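Local atomic coordinates of putative aldehyde dehydrogenase (Burkholderia cenocepacia, PDB entry 4YWE), a protein that probably oxidises aldehydes to carboxylic acids with NAD or NADP as the electron acceptor. Residues L114-E119 and G451-F456; F164-G169 and S231-P236; V168-A173 and Y474-L479. All blocks are in the same frame, centred on the assembly; numbering follows the deposited sequence.

Contact 1 of 3, residues L114-E119 and G451-F456; sequences LARYFE and GVELPF
Arg116 and Glu453 form a salt bridge that ties helix 104-124 to the loop between strands 440-443 and 463-464 of this aldehyde dehydrogenase fold. Arg116 NH2 donates to Glu453 OE2 over 2.9 Å in a nearly straight bond, 178° at the hydrogen. The oxygen lies in the guanidinium plane, yet the nitrogen stands well above the plane of the carboxylate, and the two flat groups are turned 65° apart. A water reinforces the pair, accepting from Arg116 NE at 2.7 Å and donating to the same Glu453 OE2. On the other side of the guanidinium, Arg116 NH1 reaches Glu119 OE1 one helical turn on, at 2.8 Å and with a more bent bond, so the arginine joins two carboxylates in a salt-bridge network. Asp126 of a third subunit also pairs with Arg116 NH2, and Arg76 of that subunit with Glu119, which extends the network across a subunit interface; the carboxylates probably balance the arginine's charge and hold the guanidinium's rotation.

Next to the salt bridge, Val452 packs against Arg116 and Tyr117. Its CG2 touches the aliphatic part of the arginine, 3.6 Å from Arg116 CG, and also rests over the centre of the Tyr117 ring as a CH-pi contact. The other methyl, set anti to the backbone N (chi1 166°), reaches the near rim of the same ring, with Val452 CG1 3.5 Å from Tyr117 CD1.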
loop_
_atom_site.group_PDB
_atom_site.type_symbol
_atom_site.label_atom_id
_atom_site.label_comp_id
_atom_site.label_asym_id
_atom_site.label_seq_id
_atom_site.Cartn_x
_atom_site.Cartn_y
_atom_site.Cartn_z
ATOM N N LEU A 114 -8.227 19.337 17.321
ATOM C CA LEU A 114 -6.913 19.884 17.006
ATOM C C LEU A 114 -5.806 19.011 17.587
ATOM O O LEU A 114 -4.807 18.732 16.923
ATOM C CB LEU A 114 -6.786 21.313 17.539
ATOM C CG LEU A 114 -5.411 21.966 17.393
ATOM C CD1 LEU A 114 -5.012 22.046 15.932
ATOM C CD2 LEU A 114 -5.402 23.345 18.026
ATOM N N ALA A 115 -5.995 18.581 18.830
ATOM C CA ALA A 115 -5.034 17.711 19.494
ATOM C C ALA A 115 -5.001 16.335 18.836
ATOM O O ALA A 115 -3.955 15.687 18.780
ATOM C CB ALA A 115 -5.367 17.584 20.972
ATOM N N ARG A 116 -6.151 15.895 18.335
ATOM C CA ARG A 116 -6.257 14.589 17.698
ATOM C C ARG A 116 -5.539 14.591 16.351
ATOM O O ARG A 116 -4.892 13.608 15.985
ATOM C CB ARG A 116 -7.729 14.192 17.530
ATOM C CG ARG A 116 -7.951 12.872 16.801
ATOM C CD ARG A 116 -7.131 11.737 17.407
ATOM N NE ARG A 116 -7.280 10.498 16.647
ATOM C CZ ARG A 116 -6.396 9.505 16.647
ATOM N NH1 ARG A 116 -5.284 9.601 17.363
ATOM N NH2 ARG A 116 -6.621 8.418 15.922
ATOM N N TYR A 117 -5.648 15.698 15.623
ATOM C CA TYR A 117 -4.926 15.854 14.363
ATOM C C TYR A 117 -3.423 15.694 14.564
ATOM O O TYR A 117 -2.765 14.943 13.841
ATOM C CB TYR A 117 -5.219 17.217 13.732
ATOM C CG TYR A 117 -6.482 17.253 12.904
ATOM C CD1 TYR A 117 -6.646 16.404 11.817
ATOM C CD2 TYR A 117 -7.503 18.148 13.195
ATOM C CE1 TYR A 117 -7.796 16.433 11.055
ATOM C CE2 TYR A 117 -8.656 18.189 12.434
ATOM C CZ TYR A 117 -8.796 17.330 11.367
ATOM O OH TYR A 117 -9.942 17.365 10.608
ATOM N N PHE A 118 -2.887 16.402 15.554
ATOM C CA PHE A 118 -1.457 16.368 15.830
ATOM C C PHE A 118 -1.026 14.997 16.344
ATOM O O PHE A 118 0.051 14.515 16.004
ATOM C CB PHE A 118 -1.081 17.462 16.832
ATOM C CG PHE A 118 -1.166 18.852 16.266
ATOM C CD1 PHE A 118 -0.825 19.097 14.947
ATOM C CD2 PHE A 118 -1.596 19.910 17.049
ATOM C CE1 PHE A 118 -0.904 20.373 14.418
ATOM C CE2 PHE A 118 -1.676 21.189 16.526
ATOM C CZ PHE A 118 -1.331 21.420 15.209
ATOM N N GLU A 119 -1.875 14.371 17.151
ATOM C CA GLU A 119 -1.599 13.033 17.668
ATOM C C GLU A 119 -1.540 12.003 16.543
ATOM O O GLU A 119 -0.632 11.170 16.493
ATOM C CB GLU A 119 -2.661 12.620 18.689
ATOM C CG GLU A 119 -2.454 11.230 19.265
ATOM C CD GLU A 119 -3.606 10.784 20.145
ATOM O OE1 GLU A 119 -4.774 10.974 19.743
ATOM O OE2 GLU A 119 -3.343 10.246 21.240
ATOM N N GLY A 451 -13.605 12.820 12.541
ATOM C CA GLY A 451 -13.305 12.420 11.180
ATOM C C GLY A 451 -11.875 12.744 10.804
ATOM O O GLY A 451 -11.574 13.028 9.645
ATOM N N VAL A 452 -10.991 12.706 11.796
ATOM C CA VAL A 452 -9.581 13.009 11.591
ATOM C C VAL A 452 -8.950 11.984 10.654
ATOM O O VAL A 452 -8.129 12.326 9.801
ATOM C CB VAL A 452 -8.833 13.070 12.941
ATOM C CG1 VAL A 452 -7.327 13.043 12.733
ATOM C CG2 VAL A 452 -9.252 14.309 13.720
ATOM N N GLU A 453 -9.355 10.727 10.806
ATOM C CA GLU A 453 -8.806 9.639 10.005
ATOM C C GLU A 453 -9.475 9.533 8.638
ATOM O O GLU A 453 -9.014 8.790 7.772
ATOM C CB GLU A 453 -8.946 8.307 10.749
ATOM C CG GLU A 453 -8.309 8.278 12.131
ATOM C CD GLU A 453 -9.254 8.726 13.232
ATOM O OE1 GLU A 453 -10.149 9.552 12.959
ATOM O OE2 GLU A 453 -9.102 8.246 14.375
ATOM N N LEU A 454 -10.561 10.274 8.445
ATOM C CA LEU A 454 -11.353 10.160 7.223
ATOM C C LEU A 454 -10.964 11.218 6.197
ATOM O O LEU A 454 -11.189 12.409 6.421
ATOM C CB LEU A 454 -12.845 10.274 7.541
ATOM C CG LEU A 454 -13.354 9.467 8.737
ATOM C CD1 LEU A 454 -14.853 9.652 8.904
ATOM C CD2 LEU A 454 -13.004 7.995 8.587
ATOM N N PRO A 455 -10.380 10.785 5.067
ATOM C CA PRO A 455 -9.999 11.703 3.988
ATOM C C PRO A 455 -11.175 12.562 3.533
ATOM O O PRO A 455 -12.254 12.042 3.245
ATOM C CB PRO A 455 -9.534 10.759 2.877
ATOM C CG PRO A 455 -9.051 9.550 3.611
ATOM C CD PRO A 455 -10.012 9.393 4.755
ATOM N N PHE A 456 -10.954 13.871 3.482
ATOM C CA PHE A 456 -12.022 14.837 3.263
ATOM C C PHE A 456 -11.724 15.689 2.037
ATOM O O PHE A 456 -10.598 16.139 1.844
ATOM C CB PHE A 456 -12.187 15.715 4.508
ATOM C CG PHE A 456 -13.364 16.648 4.456
ATOM C CD1 PHE A 456 -14.608 16.243 4.909
ATOM C CD2 PHE A 456 -13.218 17.943 3.981
ATOM C CE1 PHE A 456 -15.690 17.106 4.875
ATOM C CE2 PHE A 456 -14.293 18.809 3.943
ATOM C CZ PHE A 456 -15.532 18.390 4.390
HETATM O O HOH W 1 -9.945 10.285 16.286
#

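Contact 2 of 3, residues F164-G169 and S231-P236; sequences FGRSVG and SFTGSP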
loop_
_atom_site.group_PDB
_atom_site.type_symbol
_atom_site.label_atom_id
_atom_site.label_comp_id
_atom_site.label_asym_id
_atom_site.label_seq_id
_atom_site.Cartn_x
_atom_site.Cartn_y
_atom_site.Cartn_z
ATOM N N PHE A 164 -6.694 24.327 10.730
ATOM C CA PHE A 164 -5.263 24.496 10.966
ATOM C C PHE A 164 -4.634 23.140 11.256
ATOM O O PHE A 164 -3.577 22.806 10.728
ATOM C CB PHE A 164 -5.011 25.461 12.128
ATOM C CG PHE A 164 -3.555 25.721 12.408
ATOM C CD1 PHE A 164 -2.850 24.926 13.297
ATOM C CD2 PHE A 164 -2.898 26.776 11.798
ATOM C CE1 PHE A 164 -1.513 25.170 13.560
ATOM C CE2 PHE A 164 -1.562 27.026 12.057
ATOM C CZ PHE A 164 -0.869 26.221 12.940
ATOM N N GLY A 165 -5.307 22.356 12.092
ATOM C CA GLY A 165 -4.814 21.052 12.490
ATOM C C GLY A 165 -4.685 20.050 11.361
ATOM O O GLY A 165 -3.709 19.305 11.297
ATOM N N ARG A 166 -5.667 20.025 10.465
ATOM C CA ARG A 166 -5.644 19.072 9.362
ATOM C C ARG A 166 -4.648 19.503 8.289
ATOM O O ARG A 166 -4.007 18.664 7.657
ATOM C CB ARG A 166 -7.046 18.901 8.756
ATOM C CG ARG A 166 -7.520 20.052 7.882
ATOM C CD ARG A 166 -8.882 19.761 7.264
ATOM N NE ARG A 166 -9.294 20.827 6.355
ATOM C CZ ARG A 166 -10.543 21.020 5.946
ATOM N NH1 ARG A 166 -11.513 20.222 6.368
ATOM N NH2 ARG A 166 -10.822 22.017 5.118
ATOM N N SER A 167 -4.507 20.812 8.099
ATOM C CA SER A 167 -3.669 21.340 7.026
ATOM C C SER A 167 -2.207 21.426 7.446
ATOM O O SER A 167 -1.336 20.828 6.815
ATOM C CB SER A 167 -4.169 22.718 6.589
ATOM O OG SER A 167 -3.499 23.156 5.420
ATOM N N VAL A 168 -1.947 22.173 8.514
ATOM C CA VAL A 168 -0.585 22.377 8.995
ATOM C C VAL A 168 -0.043 21.096 9.625
ATOM O O VAL A 168 1.137 20.778 9.489
ATOM C CB VAL A 168 -0.527 23.555 9.987
ATOM C CG1 VAL A 168 0.894 23.771 10.487
ATOM C CG2 VAL A 168 -1.058 24.819 9.330
ATOM N N GLY A 169 -0.913 20.356 10.306
ATOM C CA GLY A 169 -0.518 19.108 10.934
ATOM C C GLY A 169 -0.004 18.075 9.950
ATOM O O GLY A 169 0.976 17.378 10.221
ATOM N N SER A 231 -2.536 25.005 0.396
ATOM C CA SER A 231 -3.727 24.348 0.916
ATOM C C SER A 231 -4.805 25.389 1.191
ATOM O O SER A 231 -4.703 26.163 2.144
ATOM C CB SER A 231 -3.401 23.564 2.187
ATOM O OG SER A 231 -4.573 23.009 2.758
ATOM N N PHE A 232 -5.836 25.413 0.351
ATOM C CA PHE A 232 -6.885 26.417 0.475
ATOM C C PHE A 232 -8.193 25.833 0.996
ATOM O O PHE A 232 -8.612 24.749 0.590
ATOM C CB PHE A 232 -7.133 27.107 -0.870
ATOM C CG PHE A 232 -8.227 28.142 -0.827
ATOM C CD1 PHE A 232 -7.939 29.456 -0.496
ATOM C CD2 PHE A 232 -9.540 27.802 -1.115
ATOM C CE1 PHE A 232 -8.940 30.410 -0.452
ATOM C CE2 PHE A 232 -10.544 28.748 -1.070
ATOM C CZ PHE A 232 -10.245 30.056 -0.742
ATOM N N THR A 233 -8.839 26.578 1.888
ATOM C CA THR A 233 -10.176 26.248 2.360
ATOM C C THR A 233 -11.006 27.521 2.466
ATOM O O THR A 233 -10.712 28.394 3.281
ATOM C CB THR A 233 -10.151 25.543 3.727
ATOM O OG1 THR A 233 -9.376 24.342 3.637
ATOM C CG2 THR A 233 -11.564 25.199 4.169
ATOM N N GLY A 234 -12.038 27.626 1.635
ATOM C CA GLY A 234 -12.888 28.802 1.631
ATOM C C GLY A 234 -13.933 28.787 0.535
ATOM O O GLY A 234 -14.290 27.727 0.022
ATOM N N SER A 235 -14.427 29.968 0.178
ATOM C CA SER A 235 -15.448 30.097 -0.857
ATOM C C SER A 235 -14.898 29.691 -2.220
ATOM O O SER A 235 -13.707 29.859 -2.484
ATOM C CB SER A 235 -15.975 31.532 -0.913
ATOM O OG SER A 235 -14.968 32.421 -1.363
ATOM N N PRO A 236 -15.765 29.149 -3.090
ATOM C CA PRO A 236 -15.372 28.787 -4.457
ATOM C C PRO A 236 -14.816 29.969 -5.245
ATOM O O PRO A 236 -13.847 29.809 -5.988
ATOM C CB PRO A 236 -16.683 28.291 -5.076
ATOM C CG PRO A 236 -17.481 27.807 -3.918
ATOM C CD PRO A 236 -17.152 28.749 -2.793
#
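Arg166 and Ser167 send neighbouring side chains from one helix to alternate residues of a strand, and their first torsions set the two reaches. CG of Arg166 stands between the backbone N and the carbonyl carbon (chi1 75°), the crowded position, and from there the chain runs out extended to NE, which brings the guanidinium up to Thr233. Ser167 instead has OG anti to its backbone N (chi1 -171°). Ser231 adopts the same kind of setting, and the two hydroxyls come together.

Arg166 NH2 donates to Thr233 OG1 at 3.1 Å, the oxygen lying at the guanidinium edge and in its plane. The bond is somewhat bent, 152° at the hydrogen. The threonine methyl comes close as well, with Thr233 CG2 3.4 Å from Arg166 NH2. One residue later on the helix, Ser167 OG lies 2.9 Å from Ser231 OG.

Helix 160-174 is the crossover of a beta-alpha-beta unit between parallel strands 139-155 and 177-182, consistent with the Rossmann-like cofactor domain of the family, and strand 229-233 runs parallel to 139-155 in the same sheet. Ser231 and Thr233, two residues apart, both point their side chains to the helix, while Phe232 between them turns away.

Each serine hydroxyl has a further partner: His153 ND1 for Ser167, and Glu467 OE2 for Ser231. Both serines are buried, so these bonds satisfy polar atoms cut off from bulk water. The side chain of Thr233 comes within about 3 Å of that of Glu256, the predicted active-site residue, on which Arg166 also packs.

Contact 3 of 3, residues V168-A173 and Y474-L479; sequences VGAALA and YGFTAL
The ring of Phe476 meets helix 160-174 through two successive alanines. Ala171 CB stands over one face, 3.6 Å above the ring plane but offset toward the rim, and makes a CH-pi contact 4.0 Å from the centroid. Its nearest ring atom is CD1, with Ala171 CB 3.7 Å from Phe476 CD1. Ala170 CB comes obliquely from the same side of the ring plane, 3.7 Å from both Phe476 CD2 and CE2. The backbone between the two methyls comes almost as near: Ala171 CA is 3.9 Å from Phe476 CG.

Phe476 holds its CG anti to the carbonyl carbon and beside the backbone N (chi1 -77°), which swings the ring onto the helix just where the chain passes from the short helix 472-475 into strand 477-485. That strand pairs antiparallel with 139-155, so the contact joins the start of the C-terminal strand to the helix lying against the same sheet. Polar bonds lie beside it: Asn176 ND2 donates to the carbonyl oxygens of both Phe476 and Ala171. The ring of His229 meets that of Phe476 with planes about 70° apart.

Between the two segments themselves there is no hydrogen bond. The direct side-chain contact is apolar and buried, and the small alanine methyls let the aromatic ring settle close to the helix backbone, with dispersion and CH-pi contacts doing the holding.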
loop_
_atom_site.group_PDB
_atom_site.type_symbol
_atom_site.label_atom_id
_atom_site.label_comp_id
_atom_site.label_asym_id
_atom_site.label_seq_id
_atom_site.Cartn_x
_atom_site.Cartn_y
_atom_site.Cartn_z
ATOM N N VAL A 168 -1.947 22.173 8.514
ATOM C CA VAL A 168 -0.585 22.377 8.995
ATOM C C VAL A 168 -0.043 21.096 9.625
ATOM O O VAL A 168 1.137 20.778 9.489
ATOM C CB VAL A 168 -0.527 23.555 9.987
ATOM C CG1 VAL A 168 0.894 23.771 10.487
ATOM C CG2 VAL A 168 -1.058 24.819 9.330
ATOM N N GLY A 169 -0.913 20.356 10.306
ATOM C CA GLY A 169 -0.518 19.108 10.934
ATOM C C GLY A 169 -0.004 18.075 9.950
ATOM O O GLY A 169 0.976 17.378 10.221
ATOM N N ALA A 170 -0.665 17.976 8.801
ATOM C CA ALA A 170 -0.250 17.043 7.760
ATOM C C ALA A 170 0.994 17.551 7.039
ATOM O O ALA A 170 1.889 16.773 6.705
ATOM C CB ALA A 170 -1.383 16.815 6.769
ATOM N N ALA A 171 1.040 18.858 6.800
ATOM C CA ALA A 171 2.167 19.478 6.112
ATOM C C ALA A 171 3.452 19.322 6.919
ATOM O O ALA A 171 4.505 18.998 6.372
ATOM C CB ALA A 171 1.879 20.950 5.846
ATOM N N LEU A 172 3.356 19.556 8.223
ATOM C CA LEU A 172 4.501 19.409 9.115
ATOM C C LEU A 172 4.966 17.959 9.184
ATOM O O LEU A 172 6.166 17.683 9.141
ATOM C CB LEU A 172 4.157 19.916 10.517
ATOM C CG LEU A 172 4.133 21.433 10.698
ATOM C CD1 LEU A 172 3.645 21.798 12.093
ATOM C CD2 LEU A 172 5.516 22.014 10.438
ATOM N N ALA A 173 4.012 17.040 9.291
ATOM C CA ALA A 173 4.325 15.618 9.374
ATOM C C ALA A 173 5.026 15.151 8.104
ATOM O O ALA A 173 5.892 14.276 8.146
ATOM C CB ALA A 173 3.058 14.803 9.616
ATOM N N TYR A 474 -0.114 12.446 1.015
ATOM C CA TYR A 474 0.242 12.319 -0.398
ATOM C C TYR A 474 0.082 13.651 -1.124
ATOM O O TYR A 474 0.764 13.915 -2.115
ATOM C CB TYR A 474 -0.607 11.244 -1.076
ATOM C CG TYR A 474 -0.454 9.876 -0.454
ATOM C CD1 TYR A 474 0.717 9.146 -0.612
ATOM C CD2 TYR A 474 -1.483 9.312 0.293
ATOM C CE1 TYR A 474 0.862 7.895 -0.041
ATOM C CE2 TYR A 474 -1.346 8.062 0.865
ATOM C CZ TYR A 474 -0.173 7.358 0.695
ATOM O OH TYR A 474 -0.036 6.113 1.266
ATOM N N GLY A 475 -0.824 14.486 -0.629
ATOM C CA GLY A 475 -1.021 15.808 -1.190
ATOM C C GLY A 475 0.038 16.794 -0.736
ATOM O O GLY A 475 0.252 17.825 -1.374
ATOM N N PHE A 476 0.702 16.477 0.372
ATOM C CA PHE A 476 1.731 17.354 0.922
ATOM C C PHE A 476 3.139 16.847 0.620
ATOM O O PHE A 476 4.121 17.360 1.160
ATOM C CB PHE A 476 1.545 17.519 2.432
ATOM C CG PHE A 476 0.427 18.452 2.804
ATOM C CD1 PHE A 476 0.550 19.815 2.595
ATOM C CD2 PHE A 476 -0.744 17.968 3.364
ATOM C CE1 PHE A 476 -0.473 20.678 2.935
ATOM C CE2 PHE A 476 -1.771 18.827 3.706
ATOM C CZ PHE A 476 -1.636 20.182 3.492
ATOM N N THR A 477 3.230 15.835 -0.238
ATOM C CA THR A 477 4.522 15.368 -0.725
ATOM C C THR A 477 4.506 15.252 -2.245
ATOM O O THR A 477 3.451 15.353 -2.872
ATOM C CB THR A 477 4.924 14.000 -0.117
ATOM O OG1 THR A 477 3.939 13.011 -0.445
ATOM C CG2 THR A 477 5.070 14.099 1.398
ATOM N N ALA A 478 5.684 15.056 -2.829
ATOM C CA ALA A 478 5.814 14.832 -4.265
ATOM C C ALA A 478 6.711 13.629 -4.513
ATOM O O ALA A 478 7.772 13.502 -3.902
ATOM C CB ALA A 478 6.367 16.062 -4.955
ATOM N N LEU A 479 6.286 12.747 -5.411
ATOM C CA LEU A 479 7.004 11.500 -5.641
ATOM C C LEU A 479 8.252 11.710 -6.494
ATOM O O LEU A 479 8.198 12.320 -7.564
ATOM C CB LEU A 479 6.089 10.469 -6.307
ATOM C CG LEU A 479 6.612 9.031 -6.310
ATOM C CD1 LEU A 479 6.601 8.460 -4.901
ATOM C CD2 LEU A 479 5.807 8.153 -7.256
#

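Helix 160-174 is common to contacts 2 and 3, which use its successive turns and share Val168 and Gly169, and contact 1 packs against it through Tyr117, Leu114 and Phe456. Contacts 1 and 2 have centres about 13 Å apart and meet where Tyr117 CE1 lies 3.5 Å from Arg166 CB. Contacts 2 and 3, about 12 Å between centres, join where Ser167 O comes 3.4 Å from Phe476 CZ. Phe118 CE1 reaches Gly169 CA at 3.7 Å, linking contacts 1 and 3. The predicted active-site residue Glu256 is nearest to contact 2. The side chain of Phe476 is about 8 Å from that of Glu256. The side chain of Tyr117 is about 9 Å from that of Glu256.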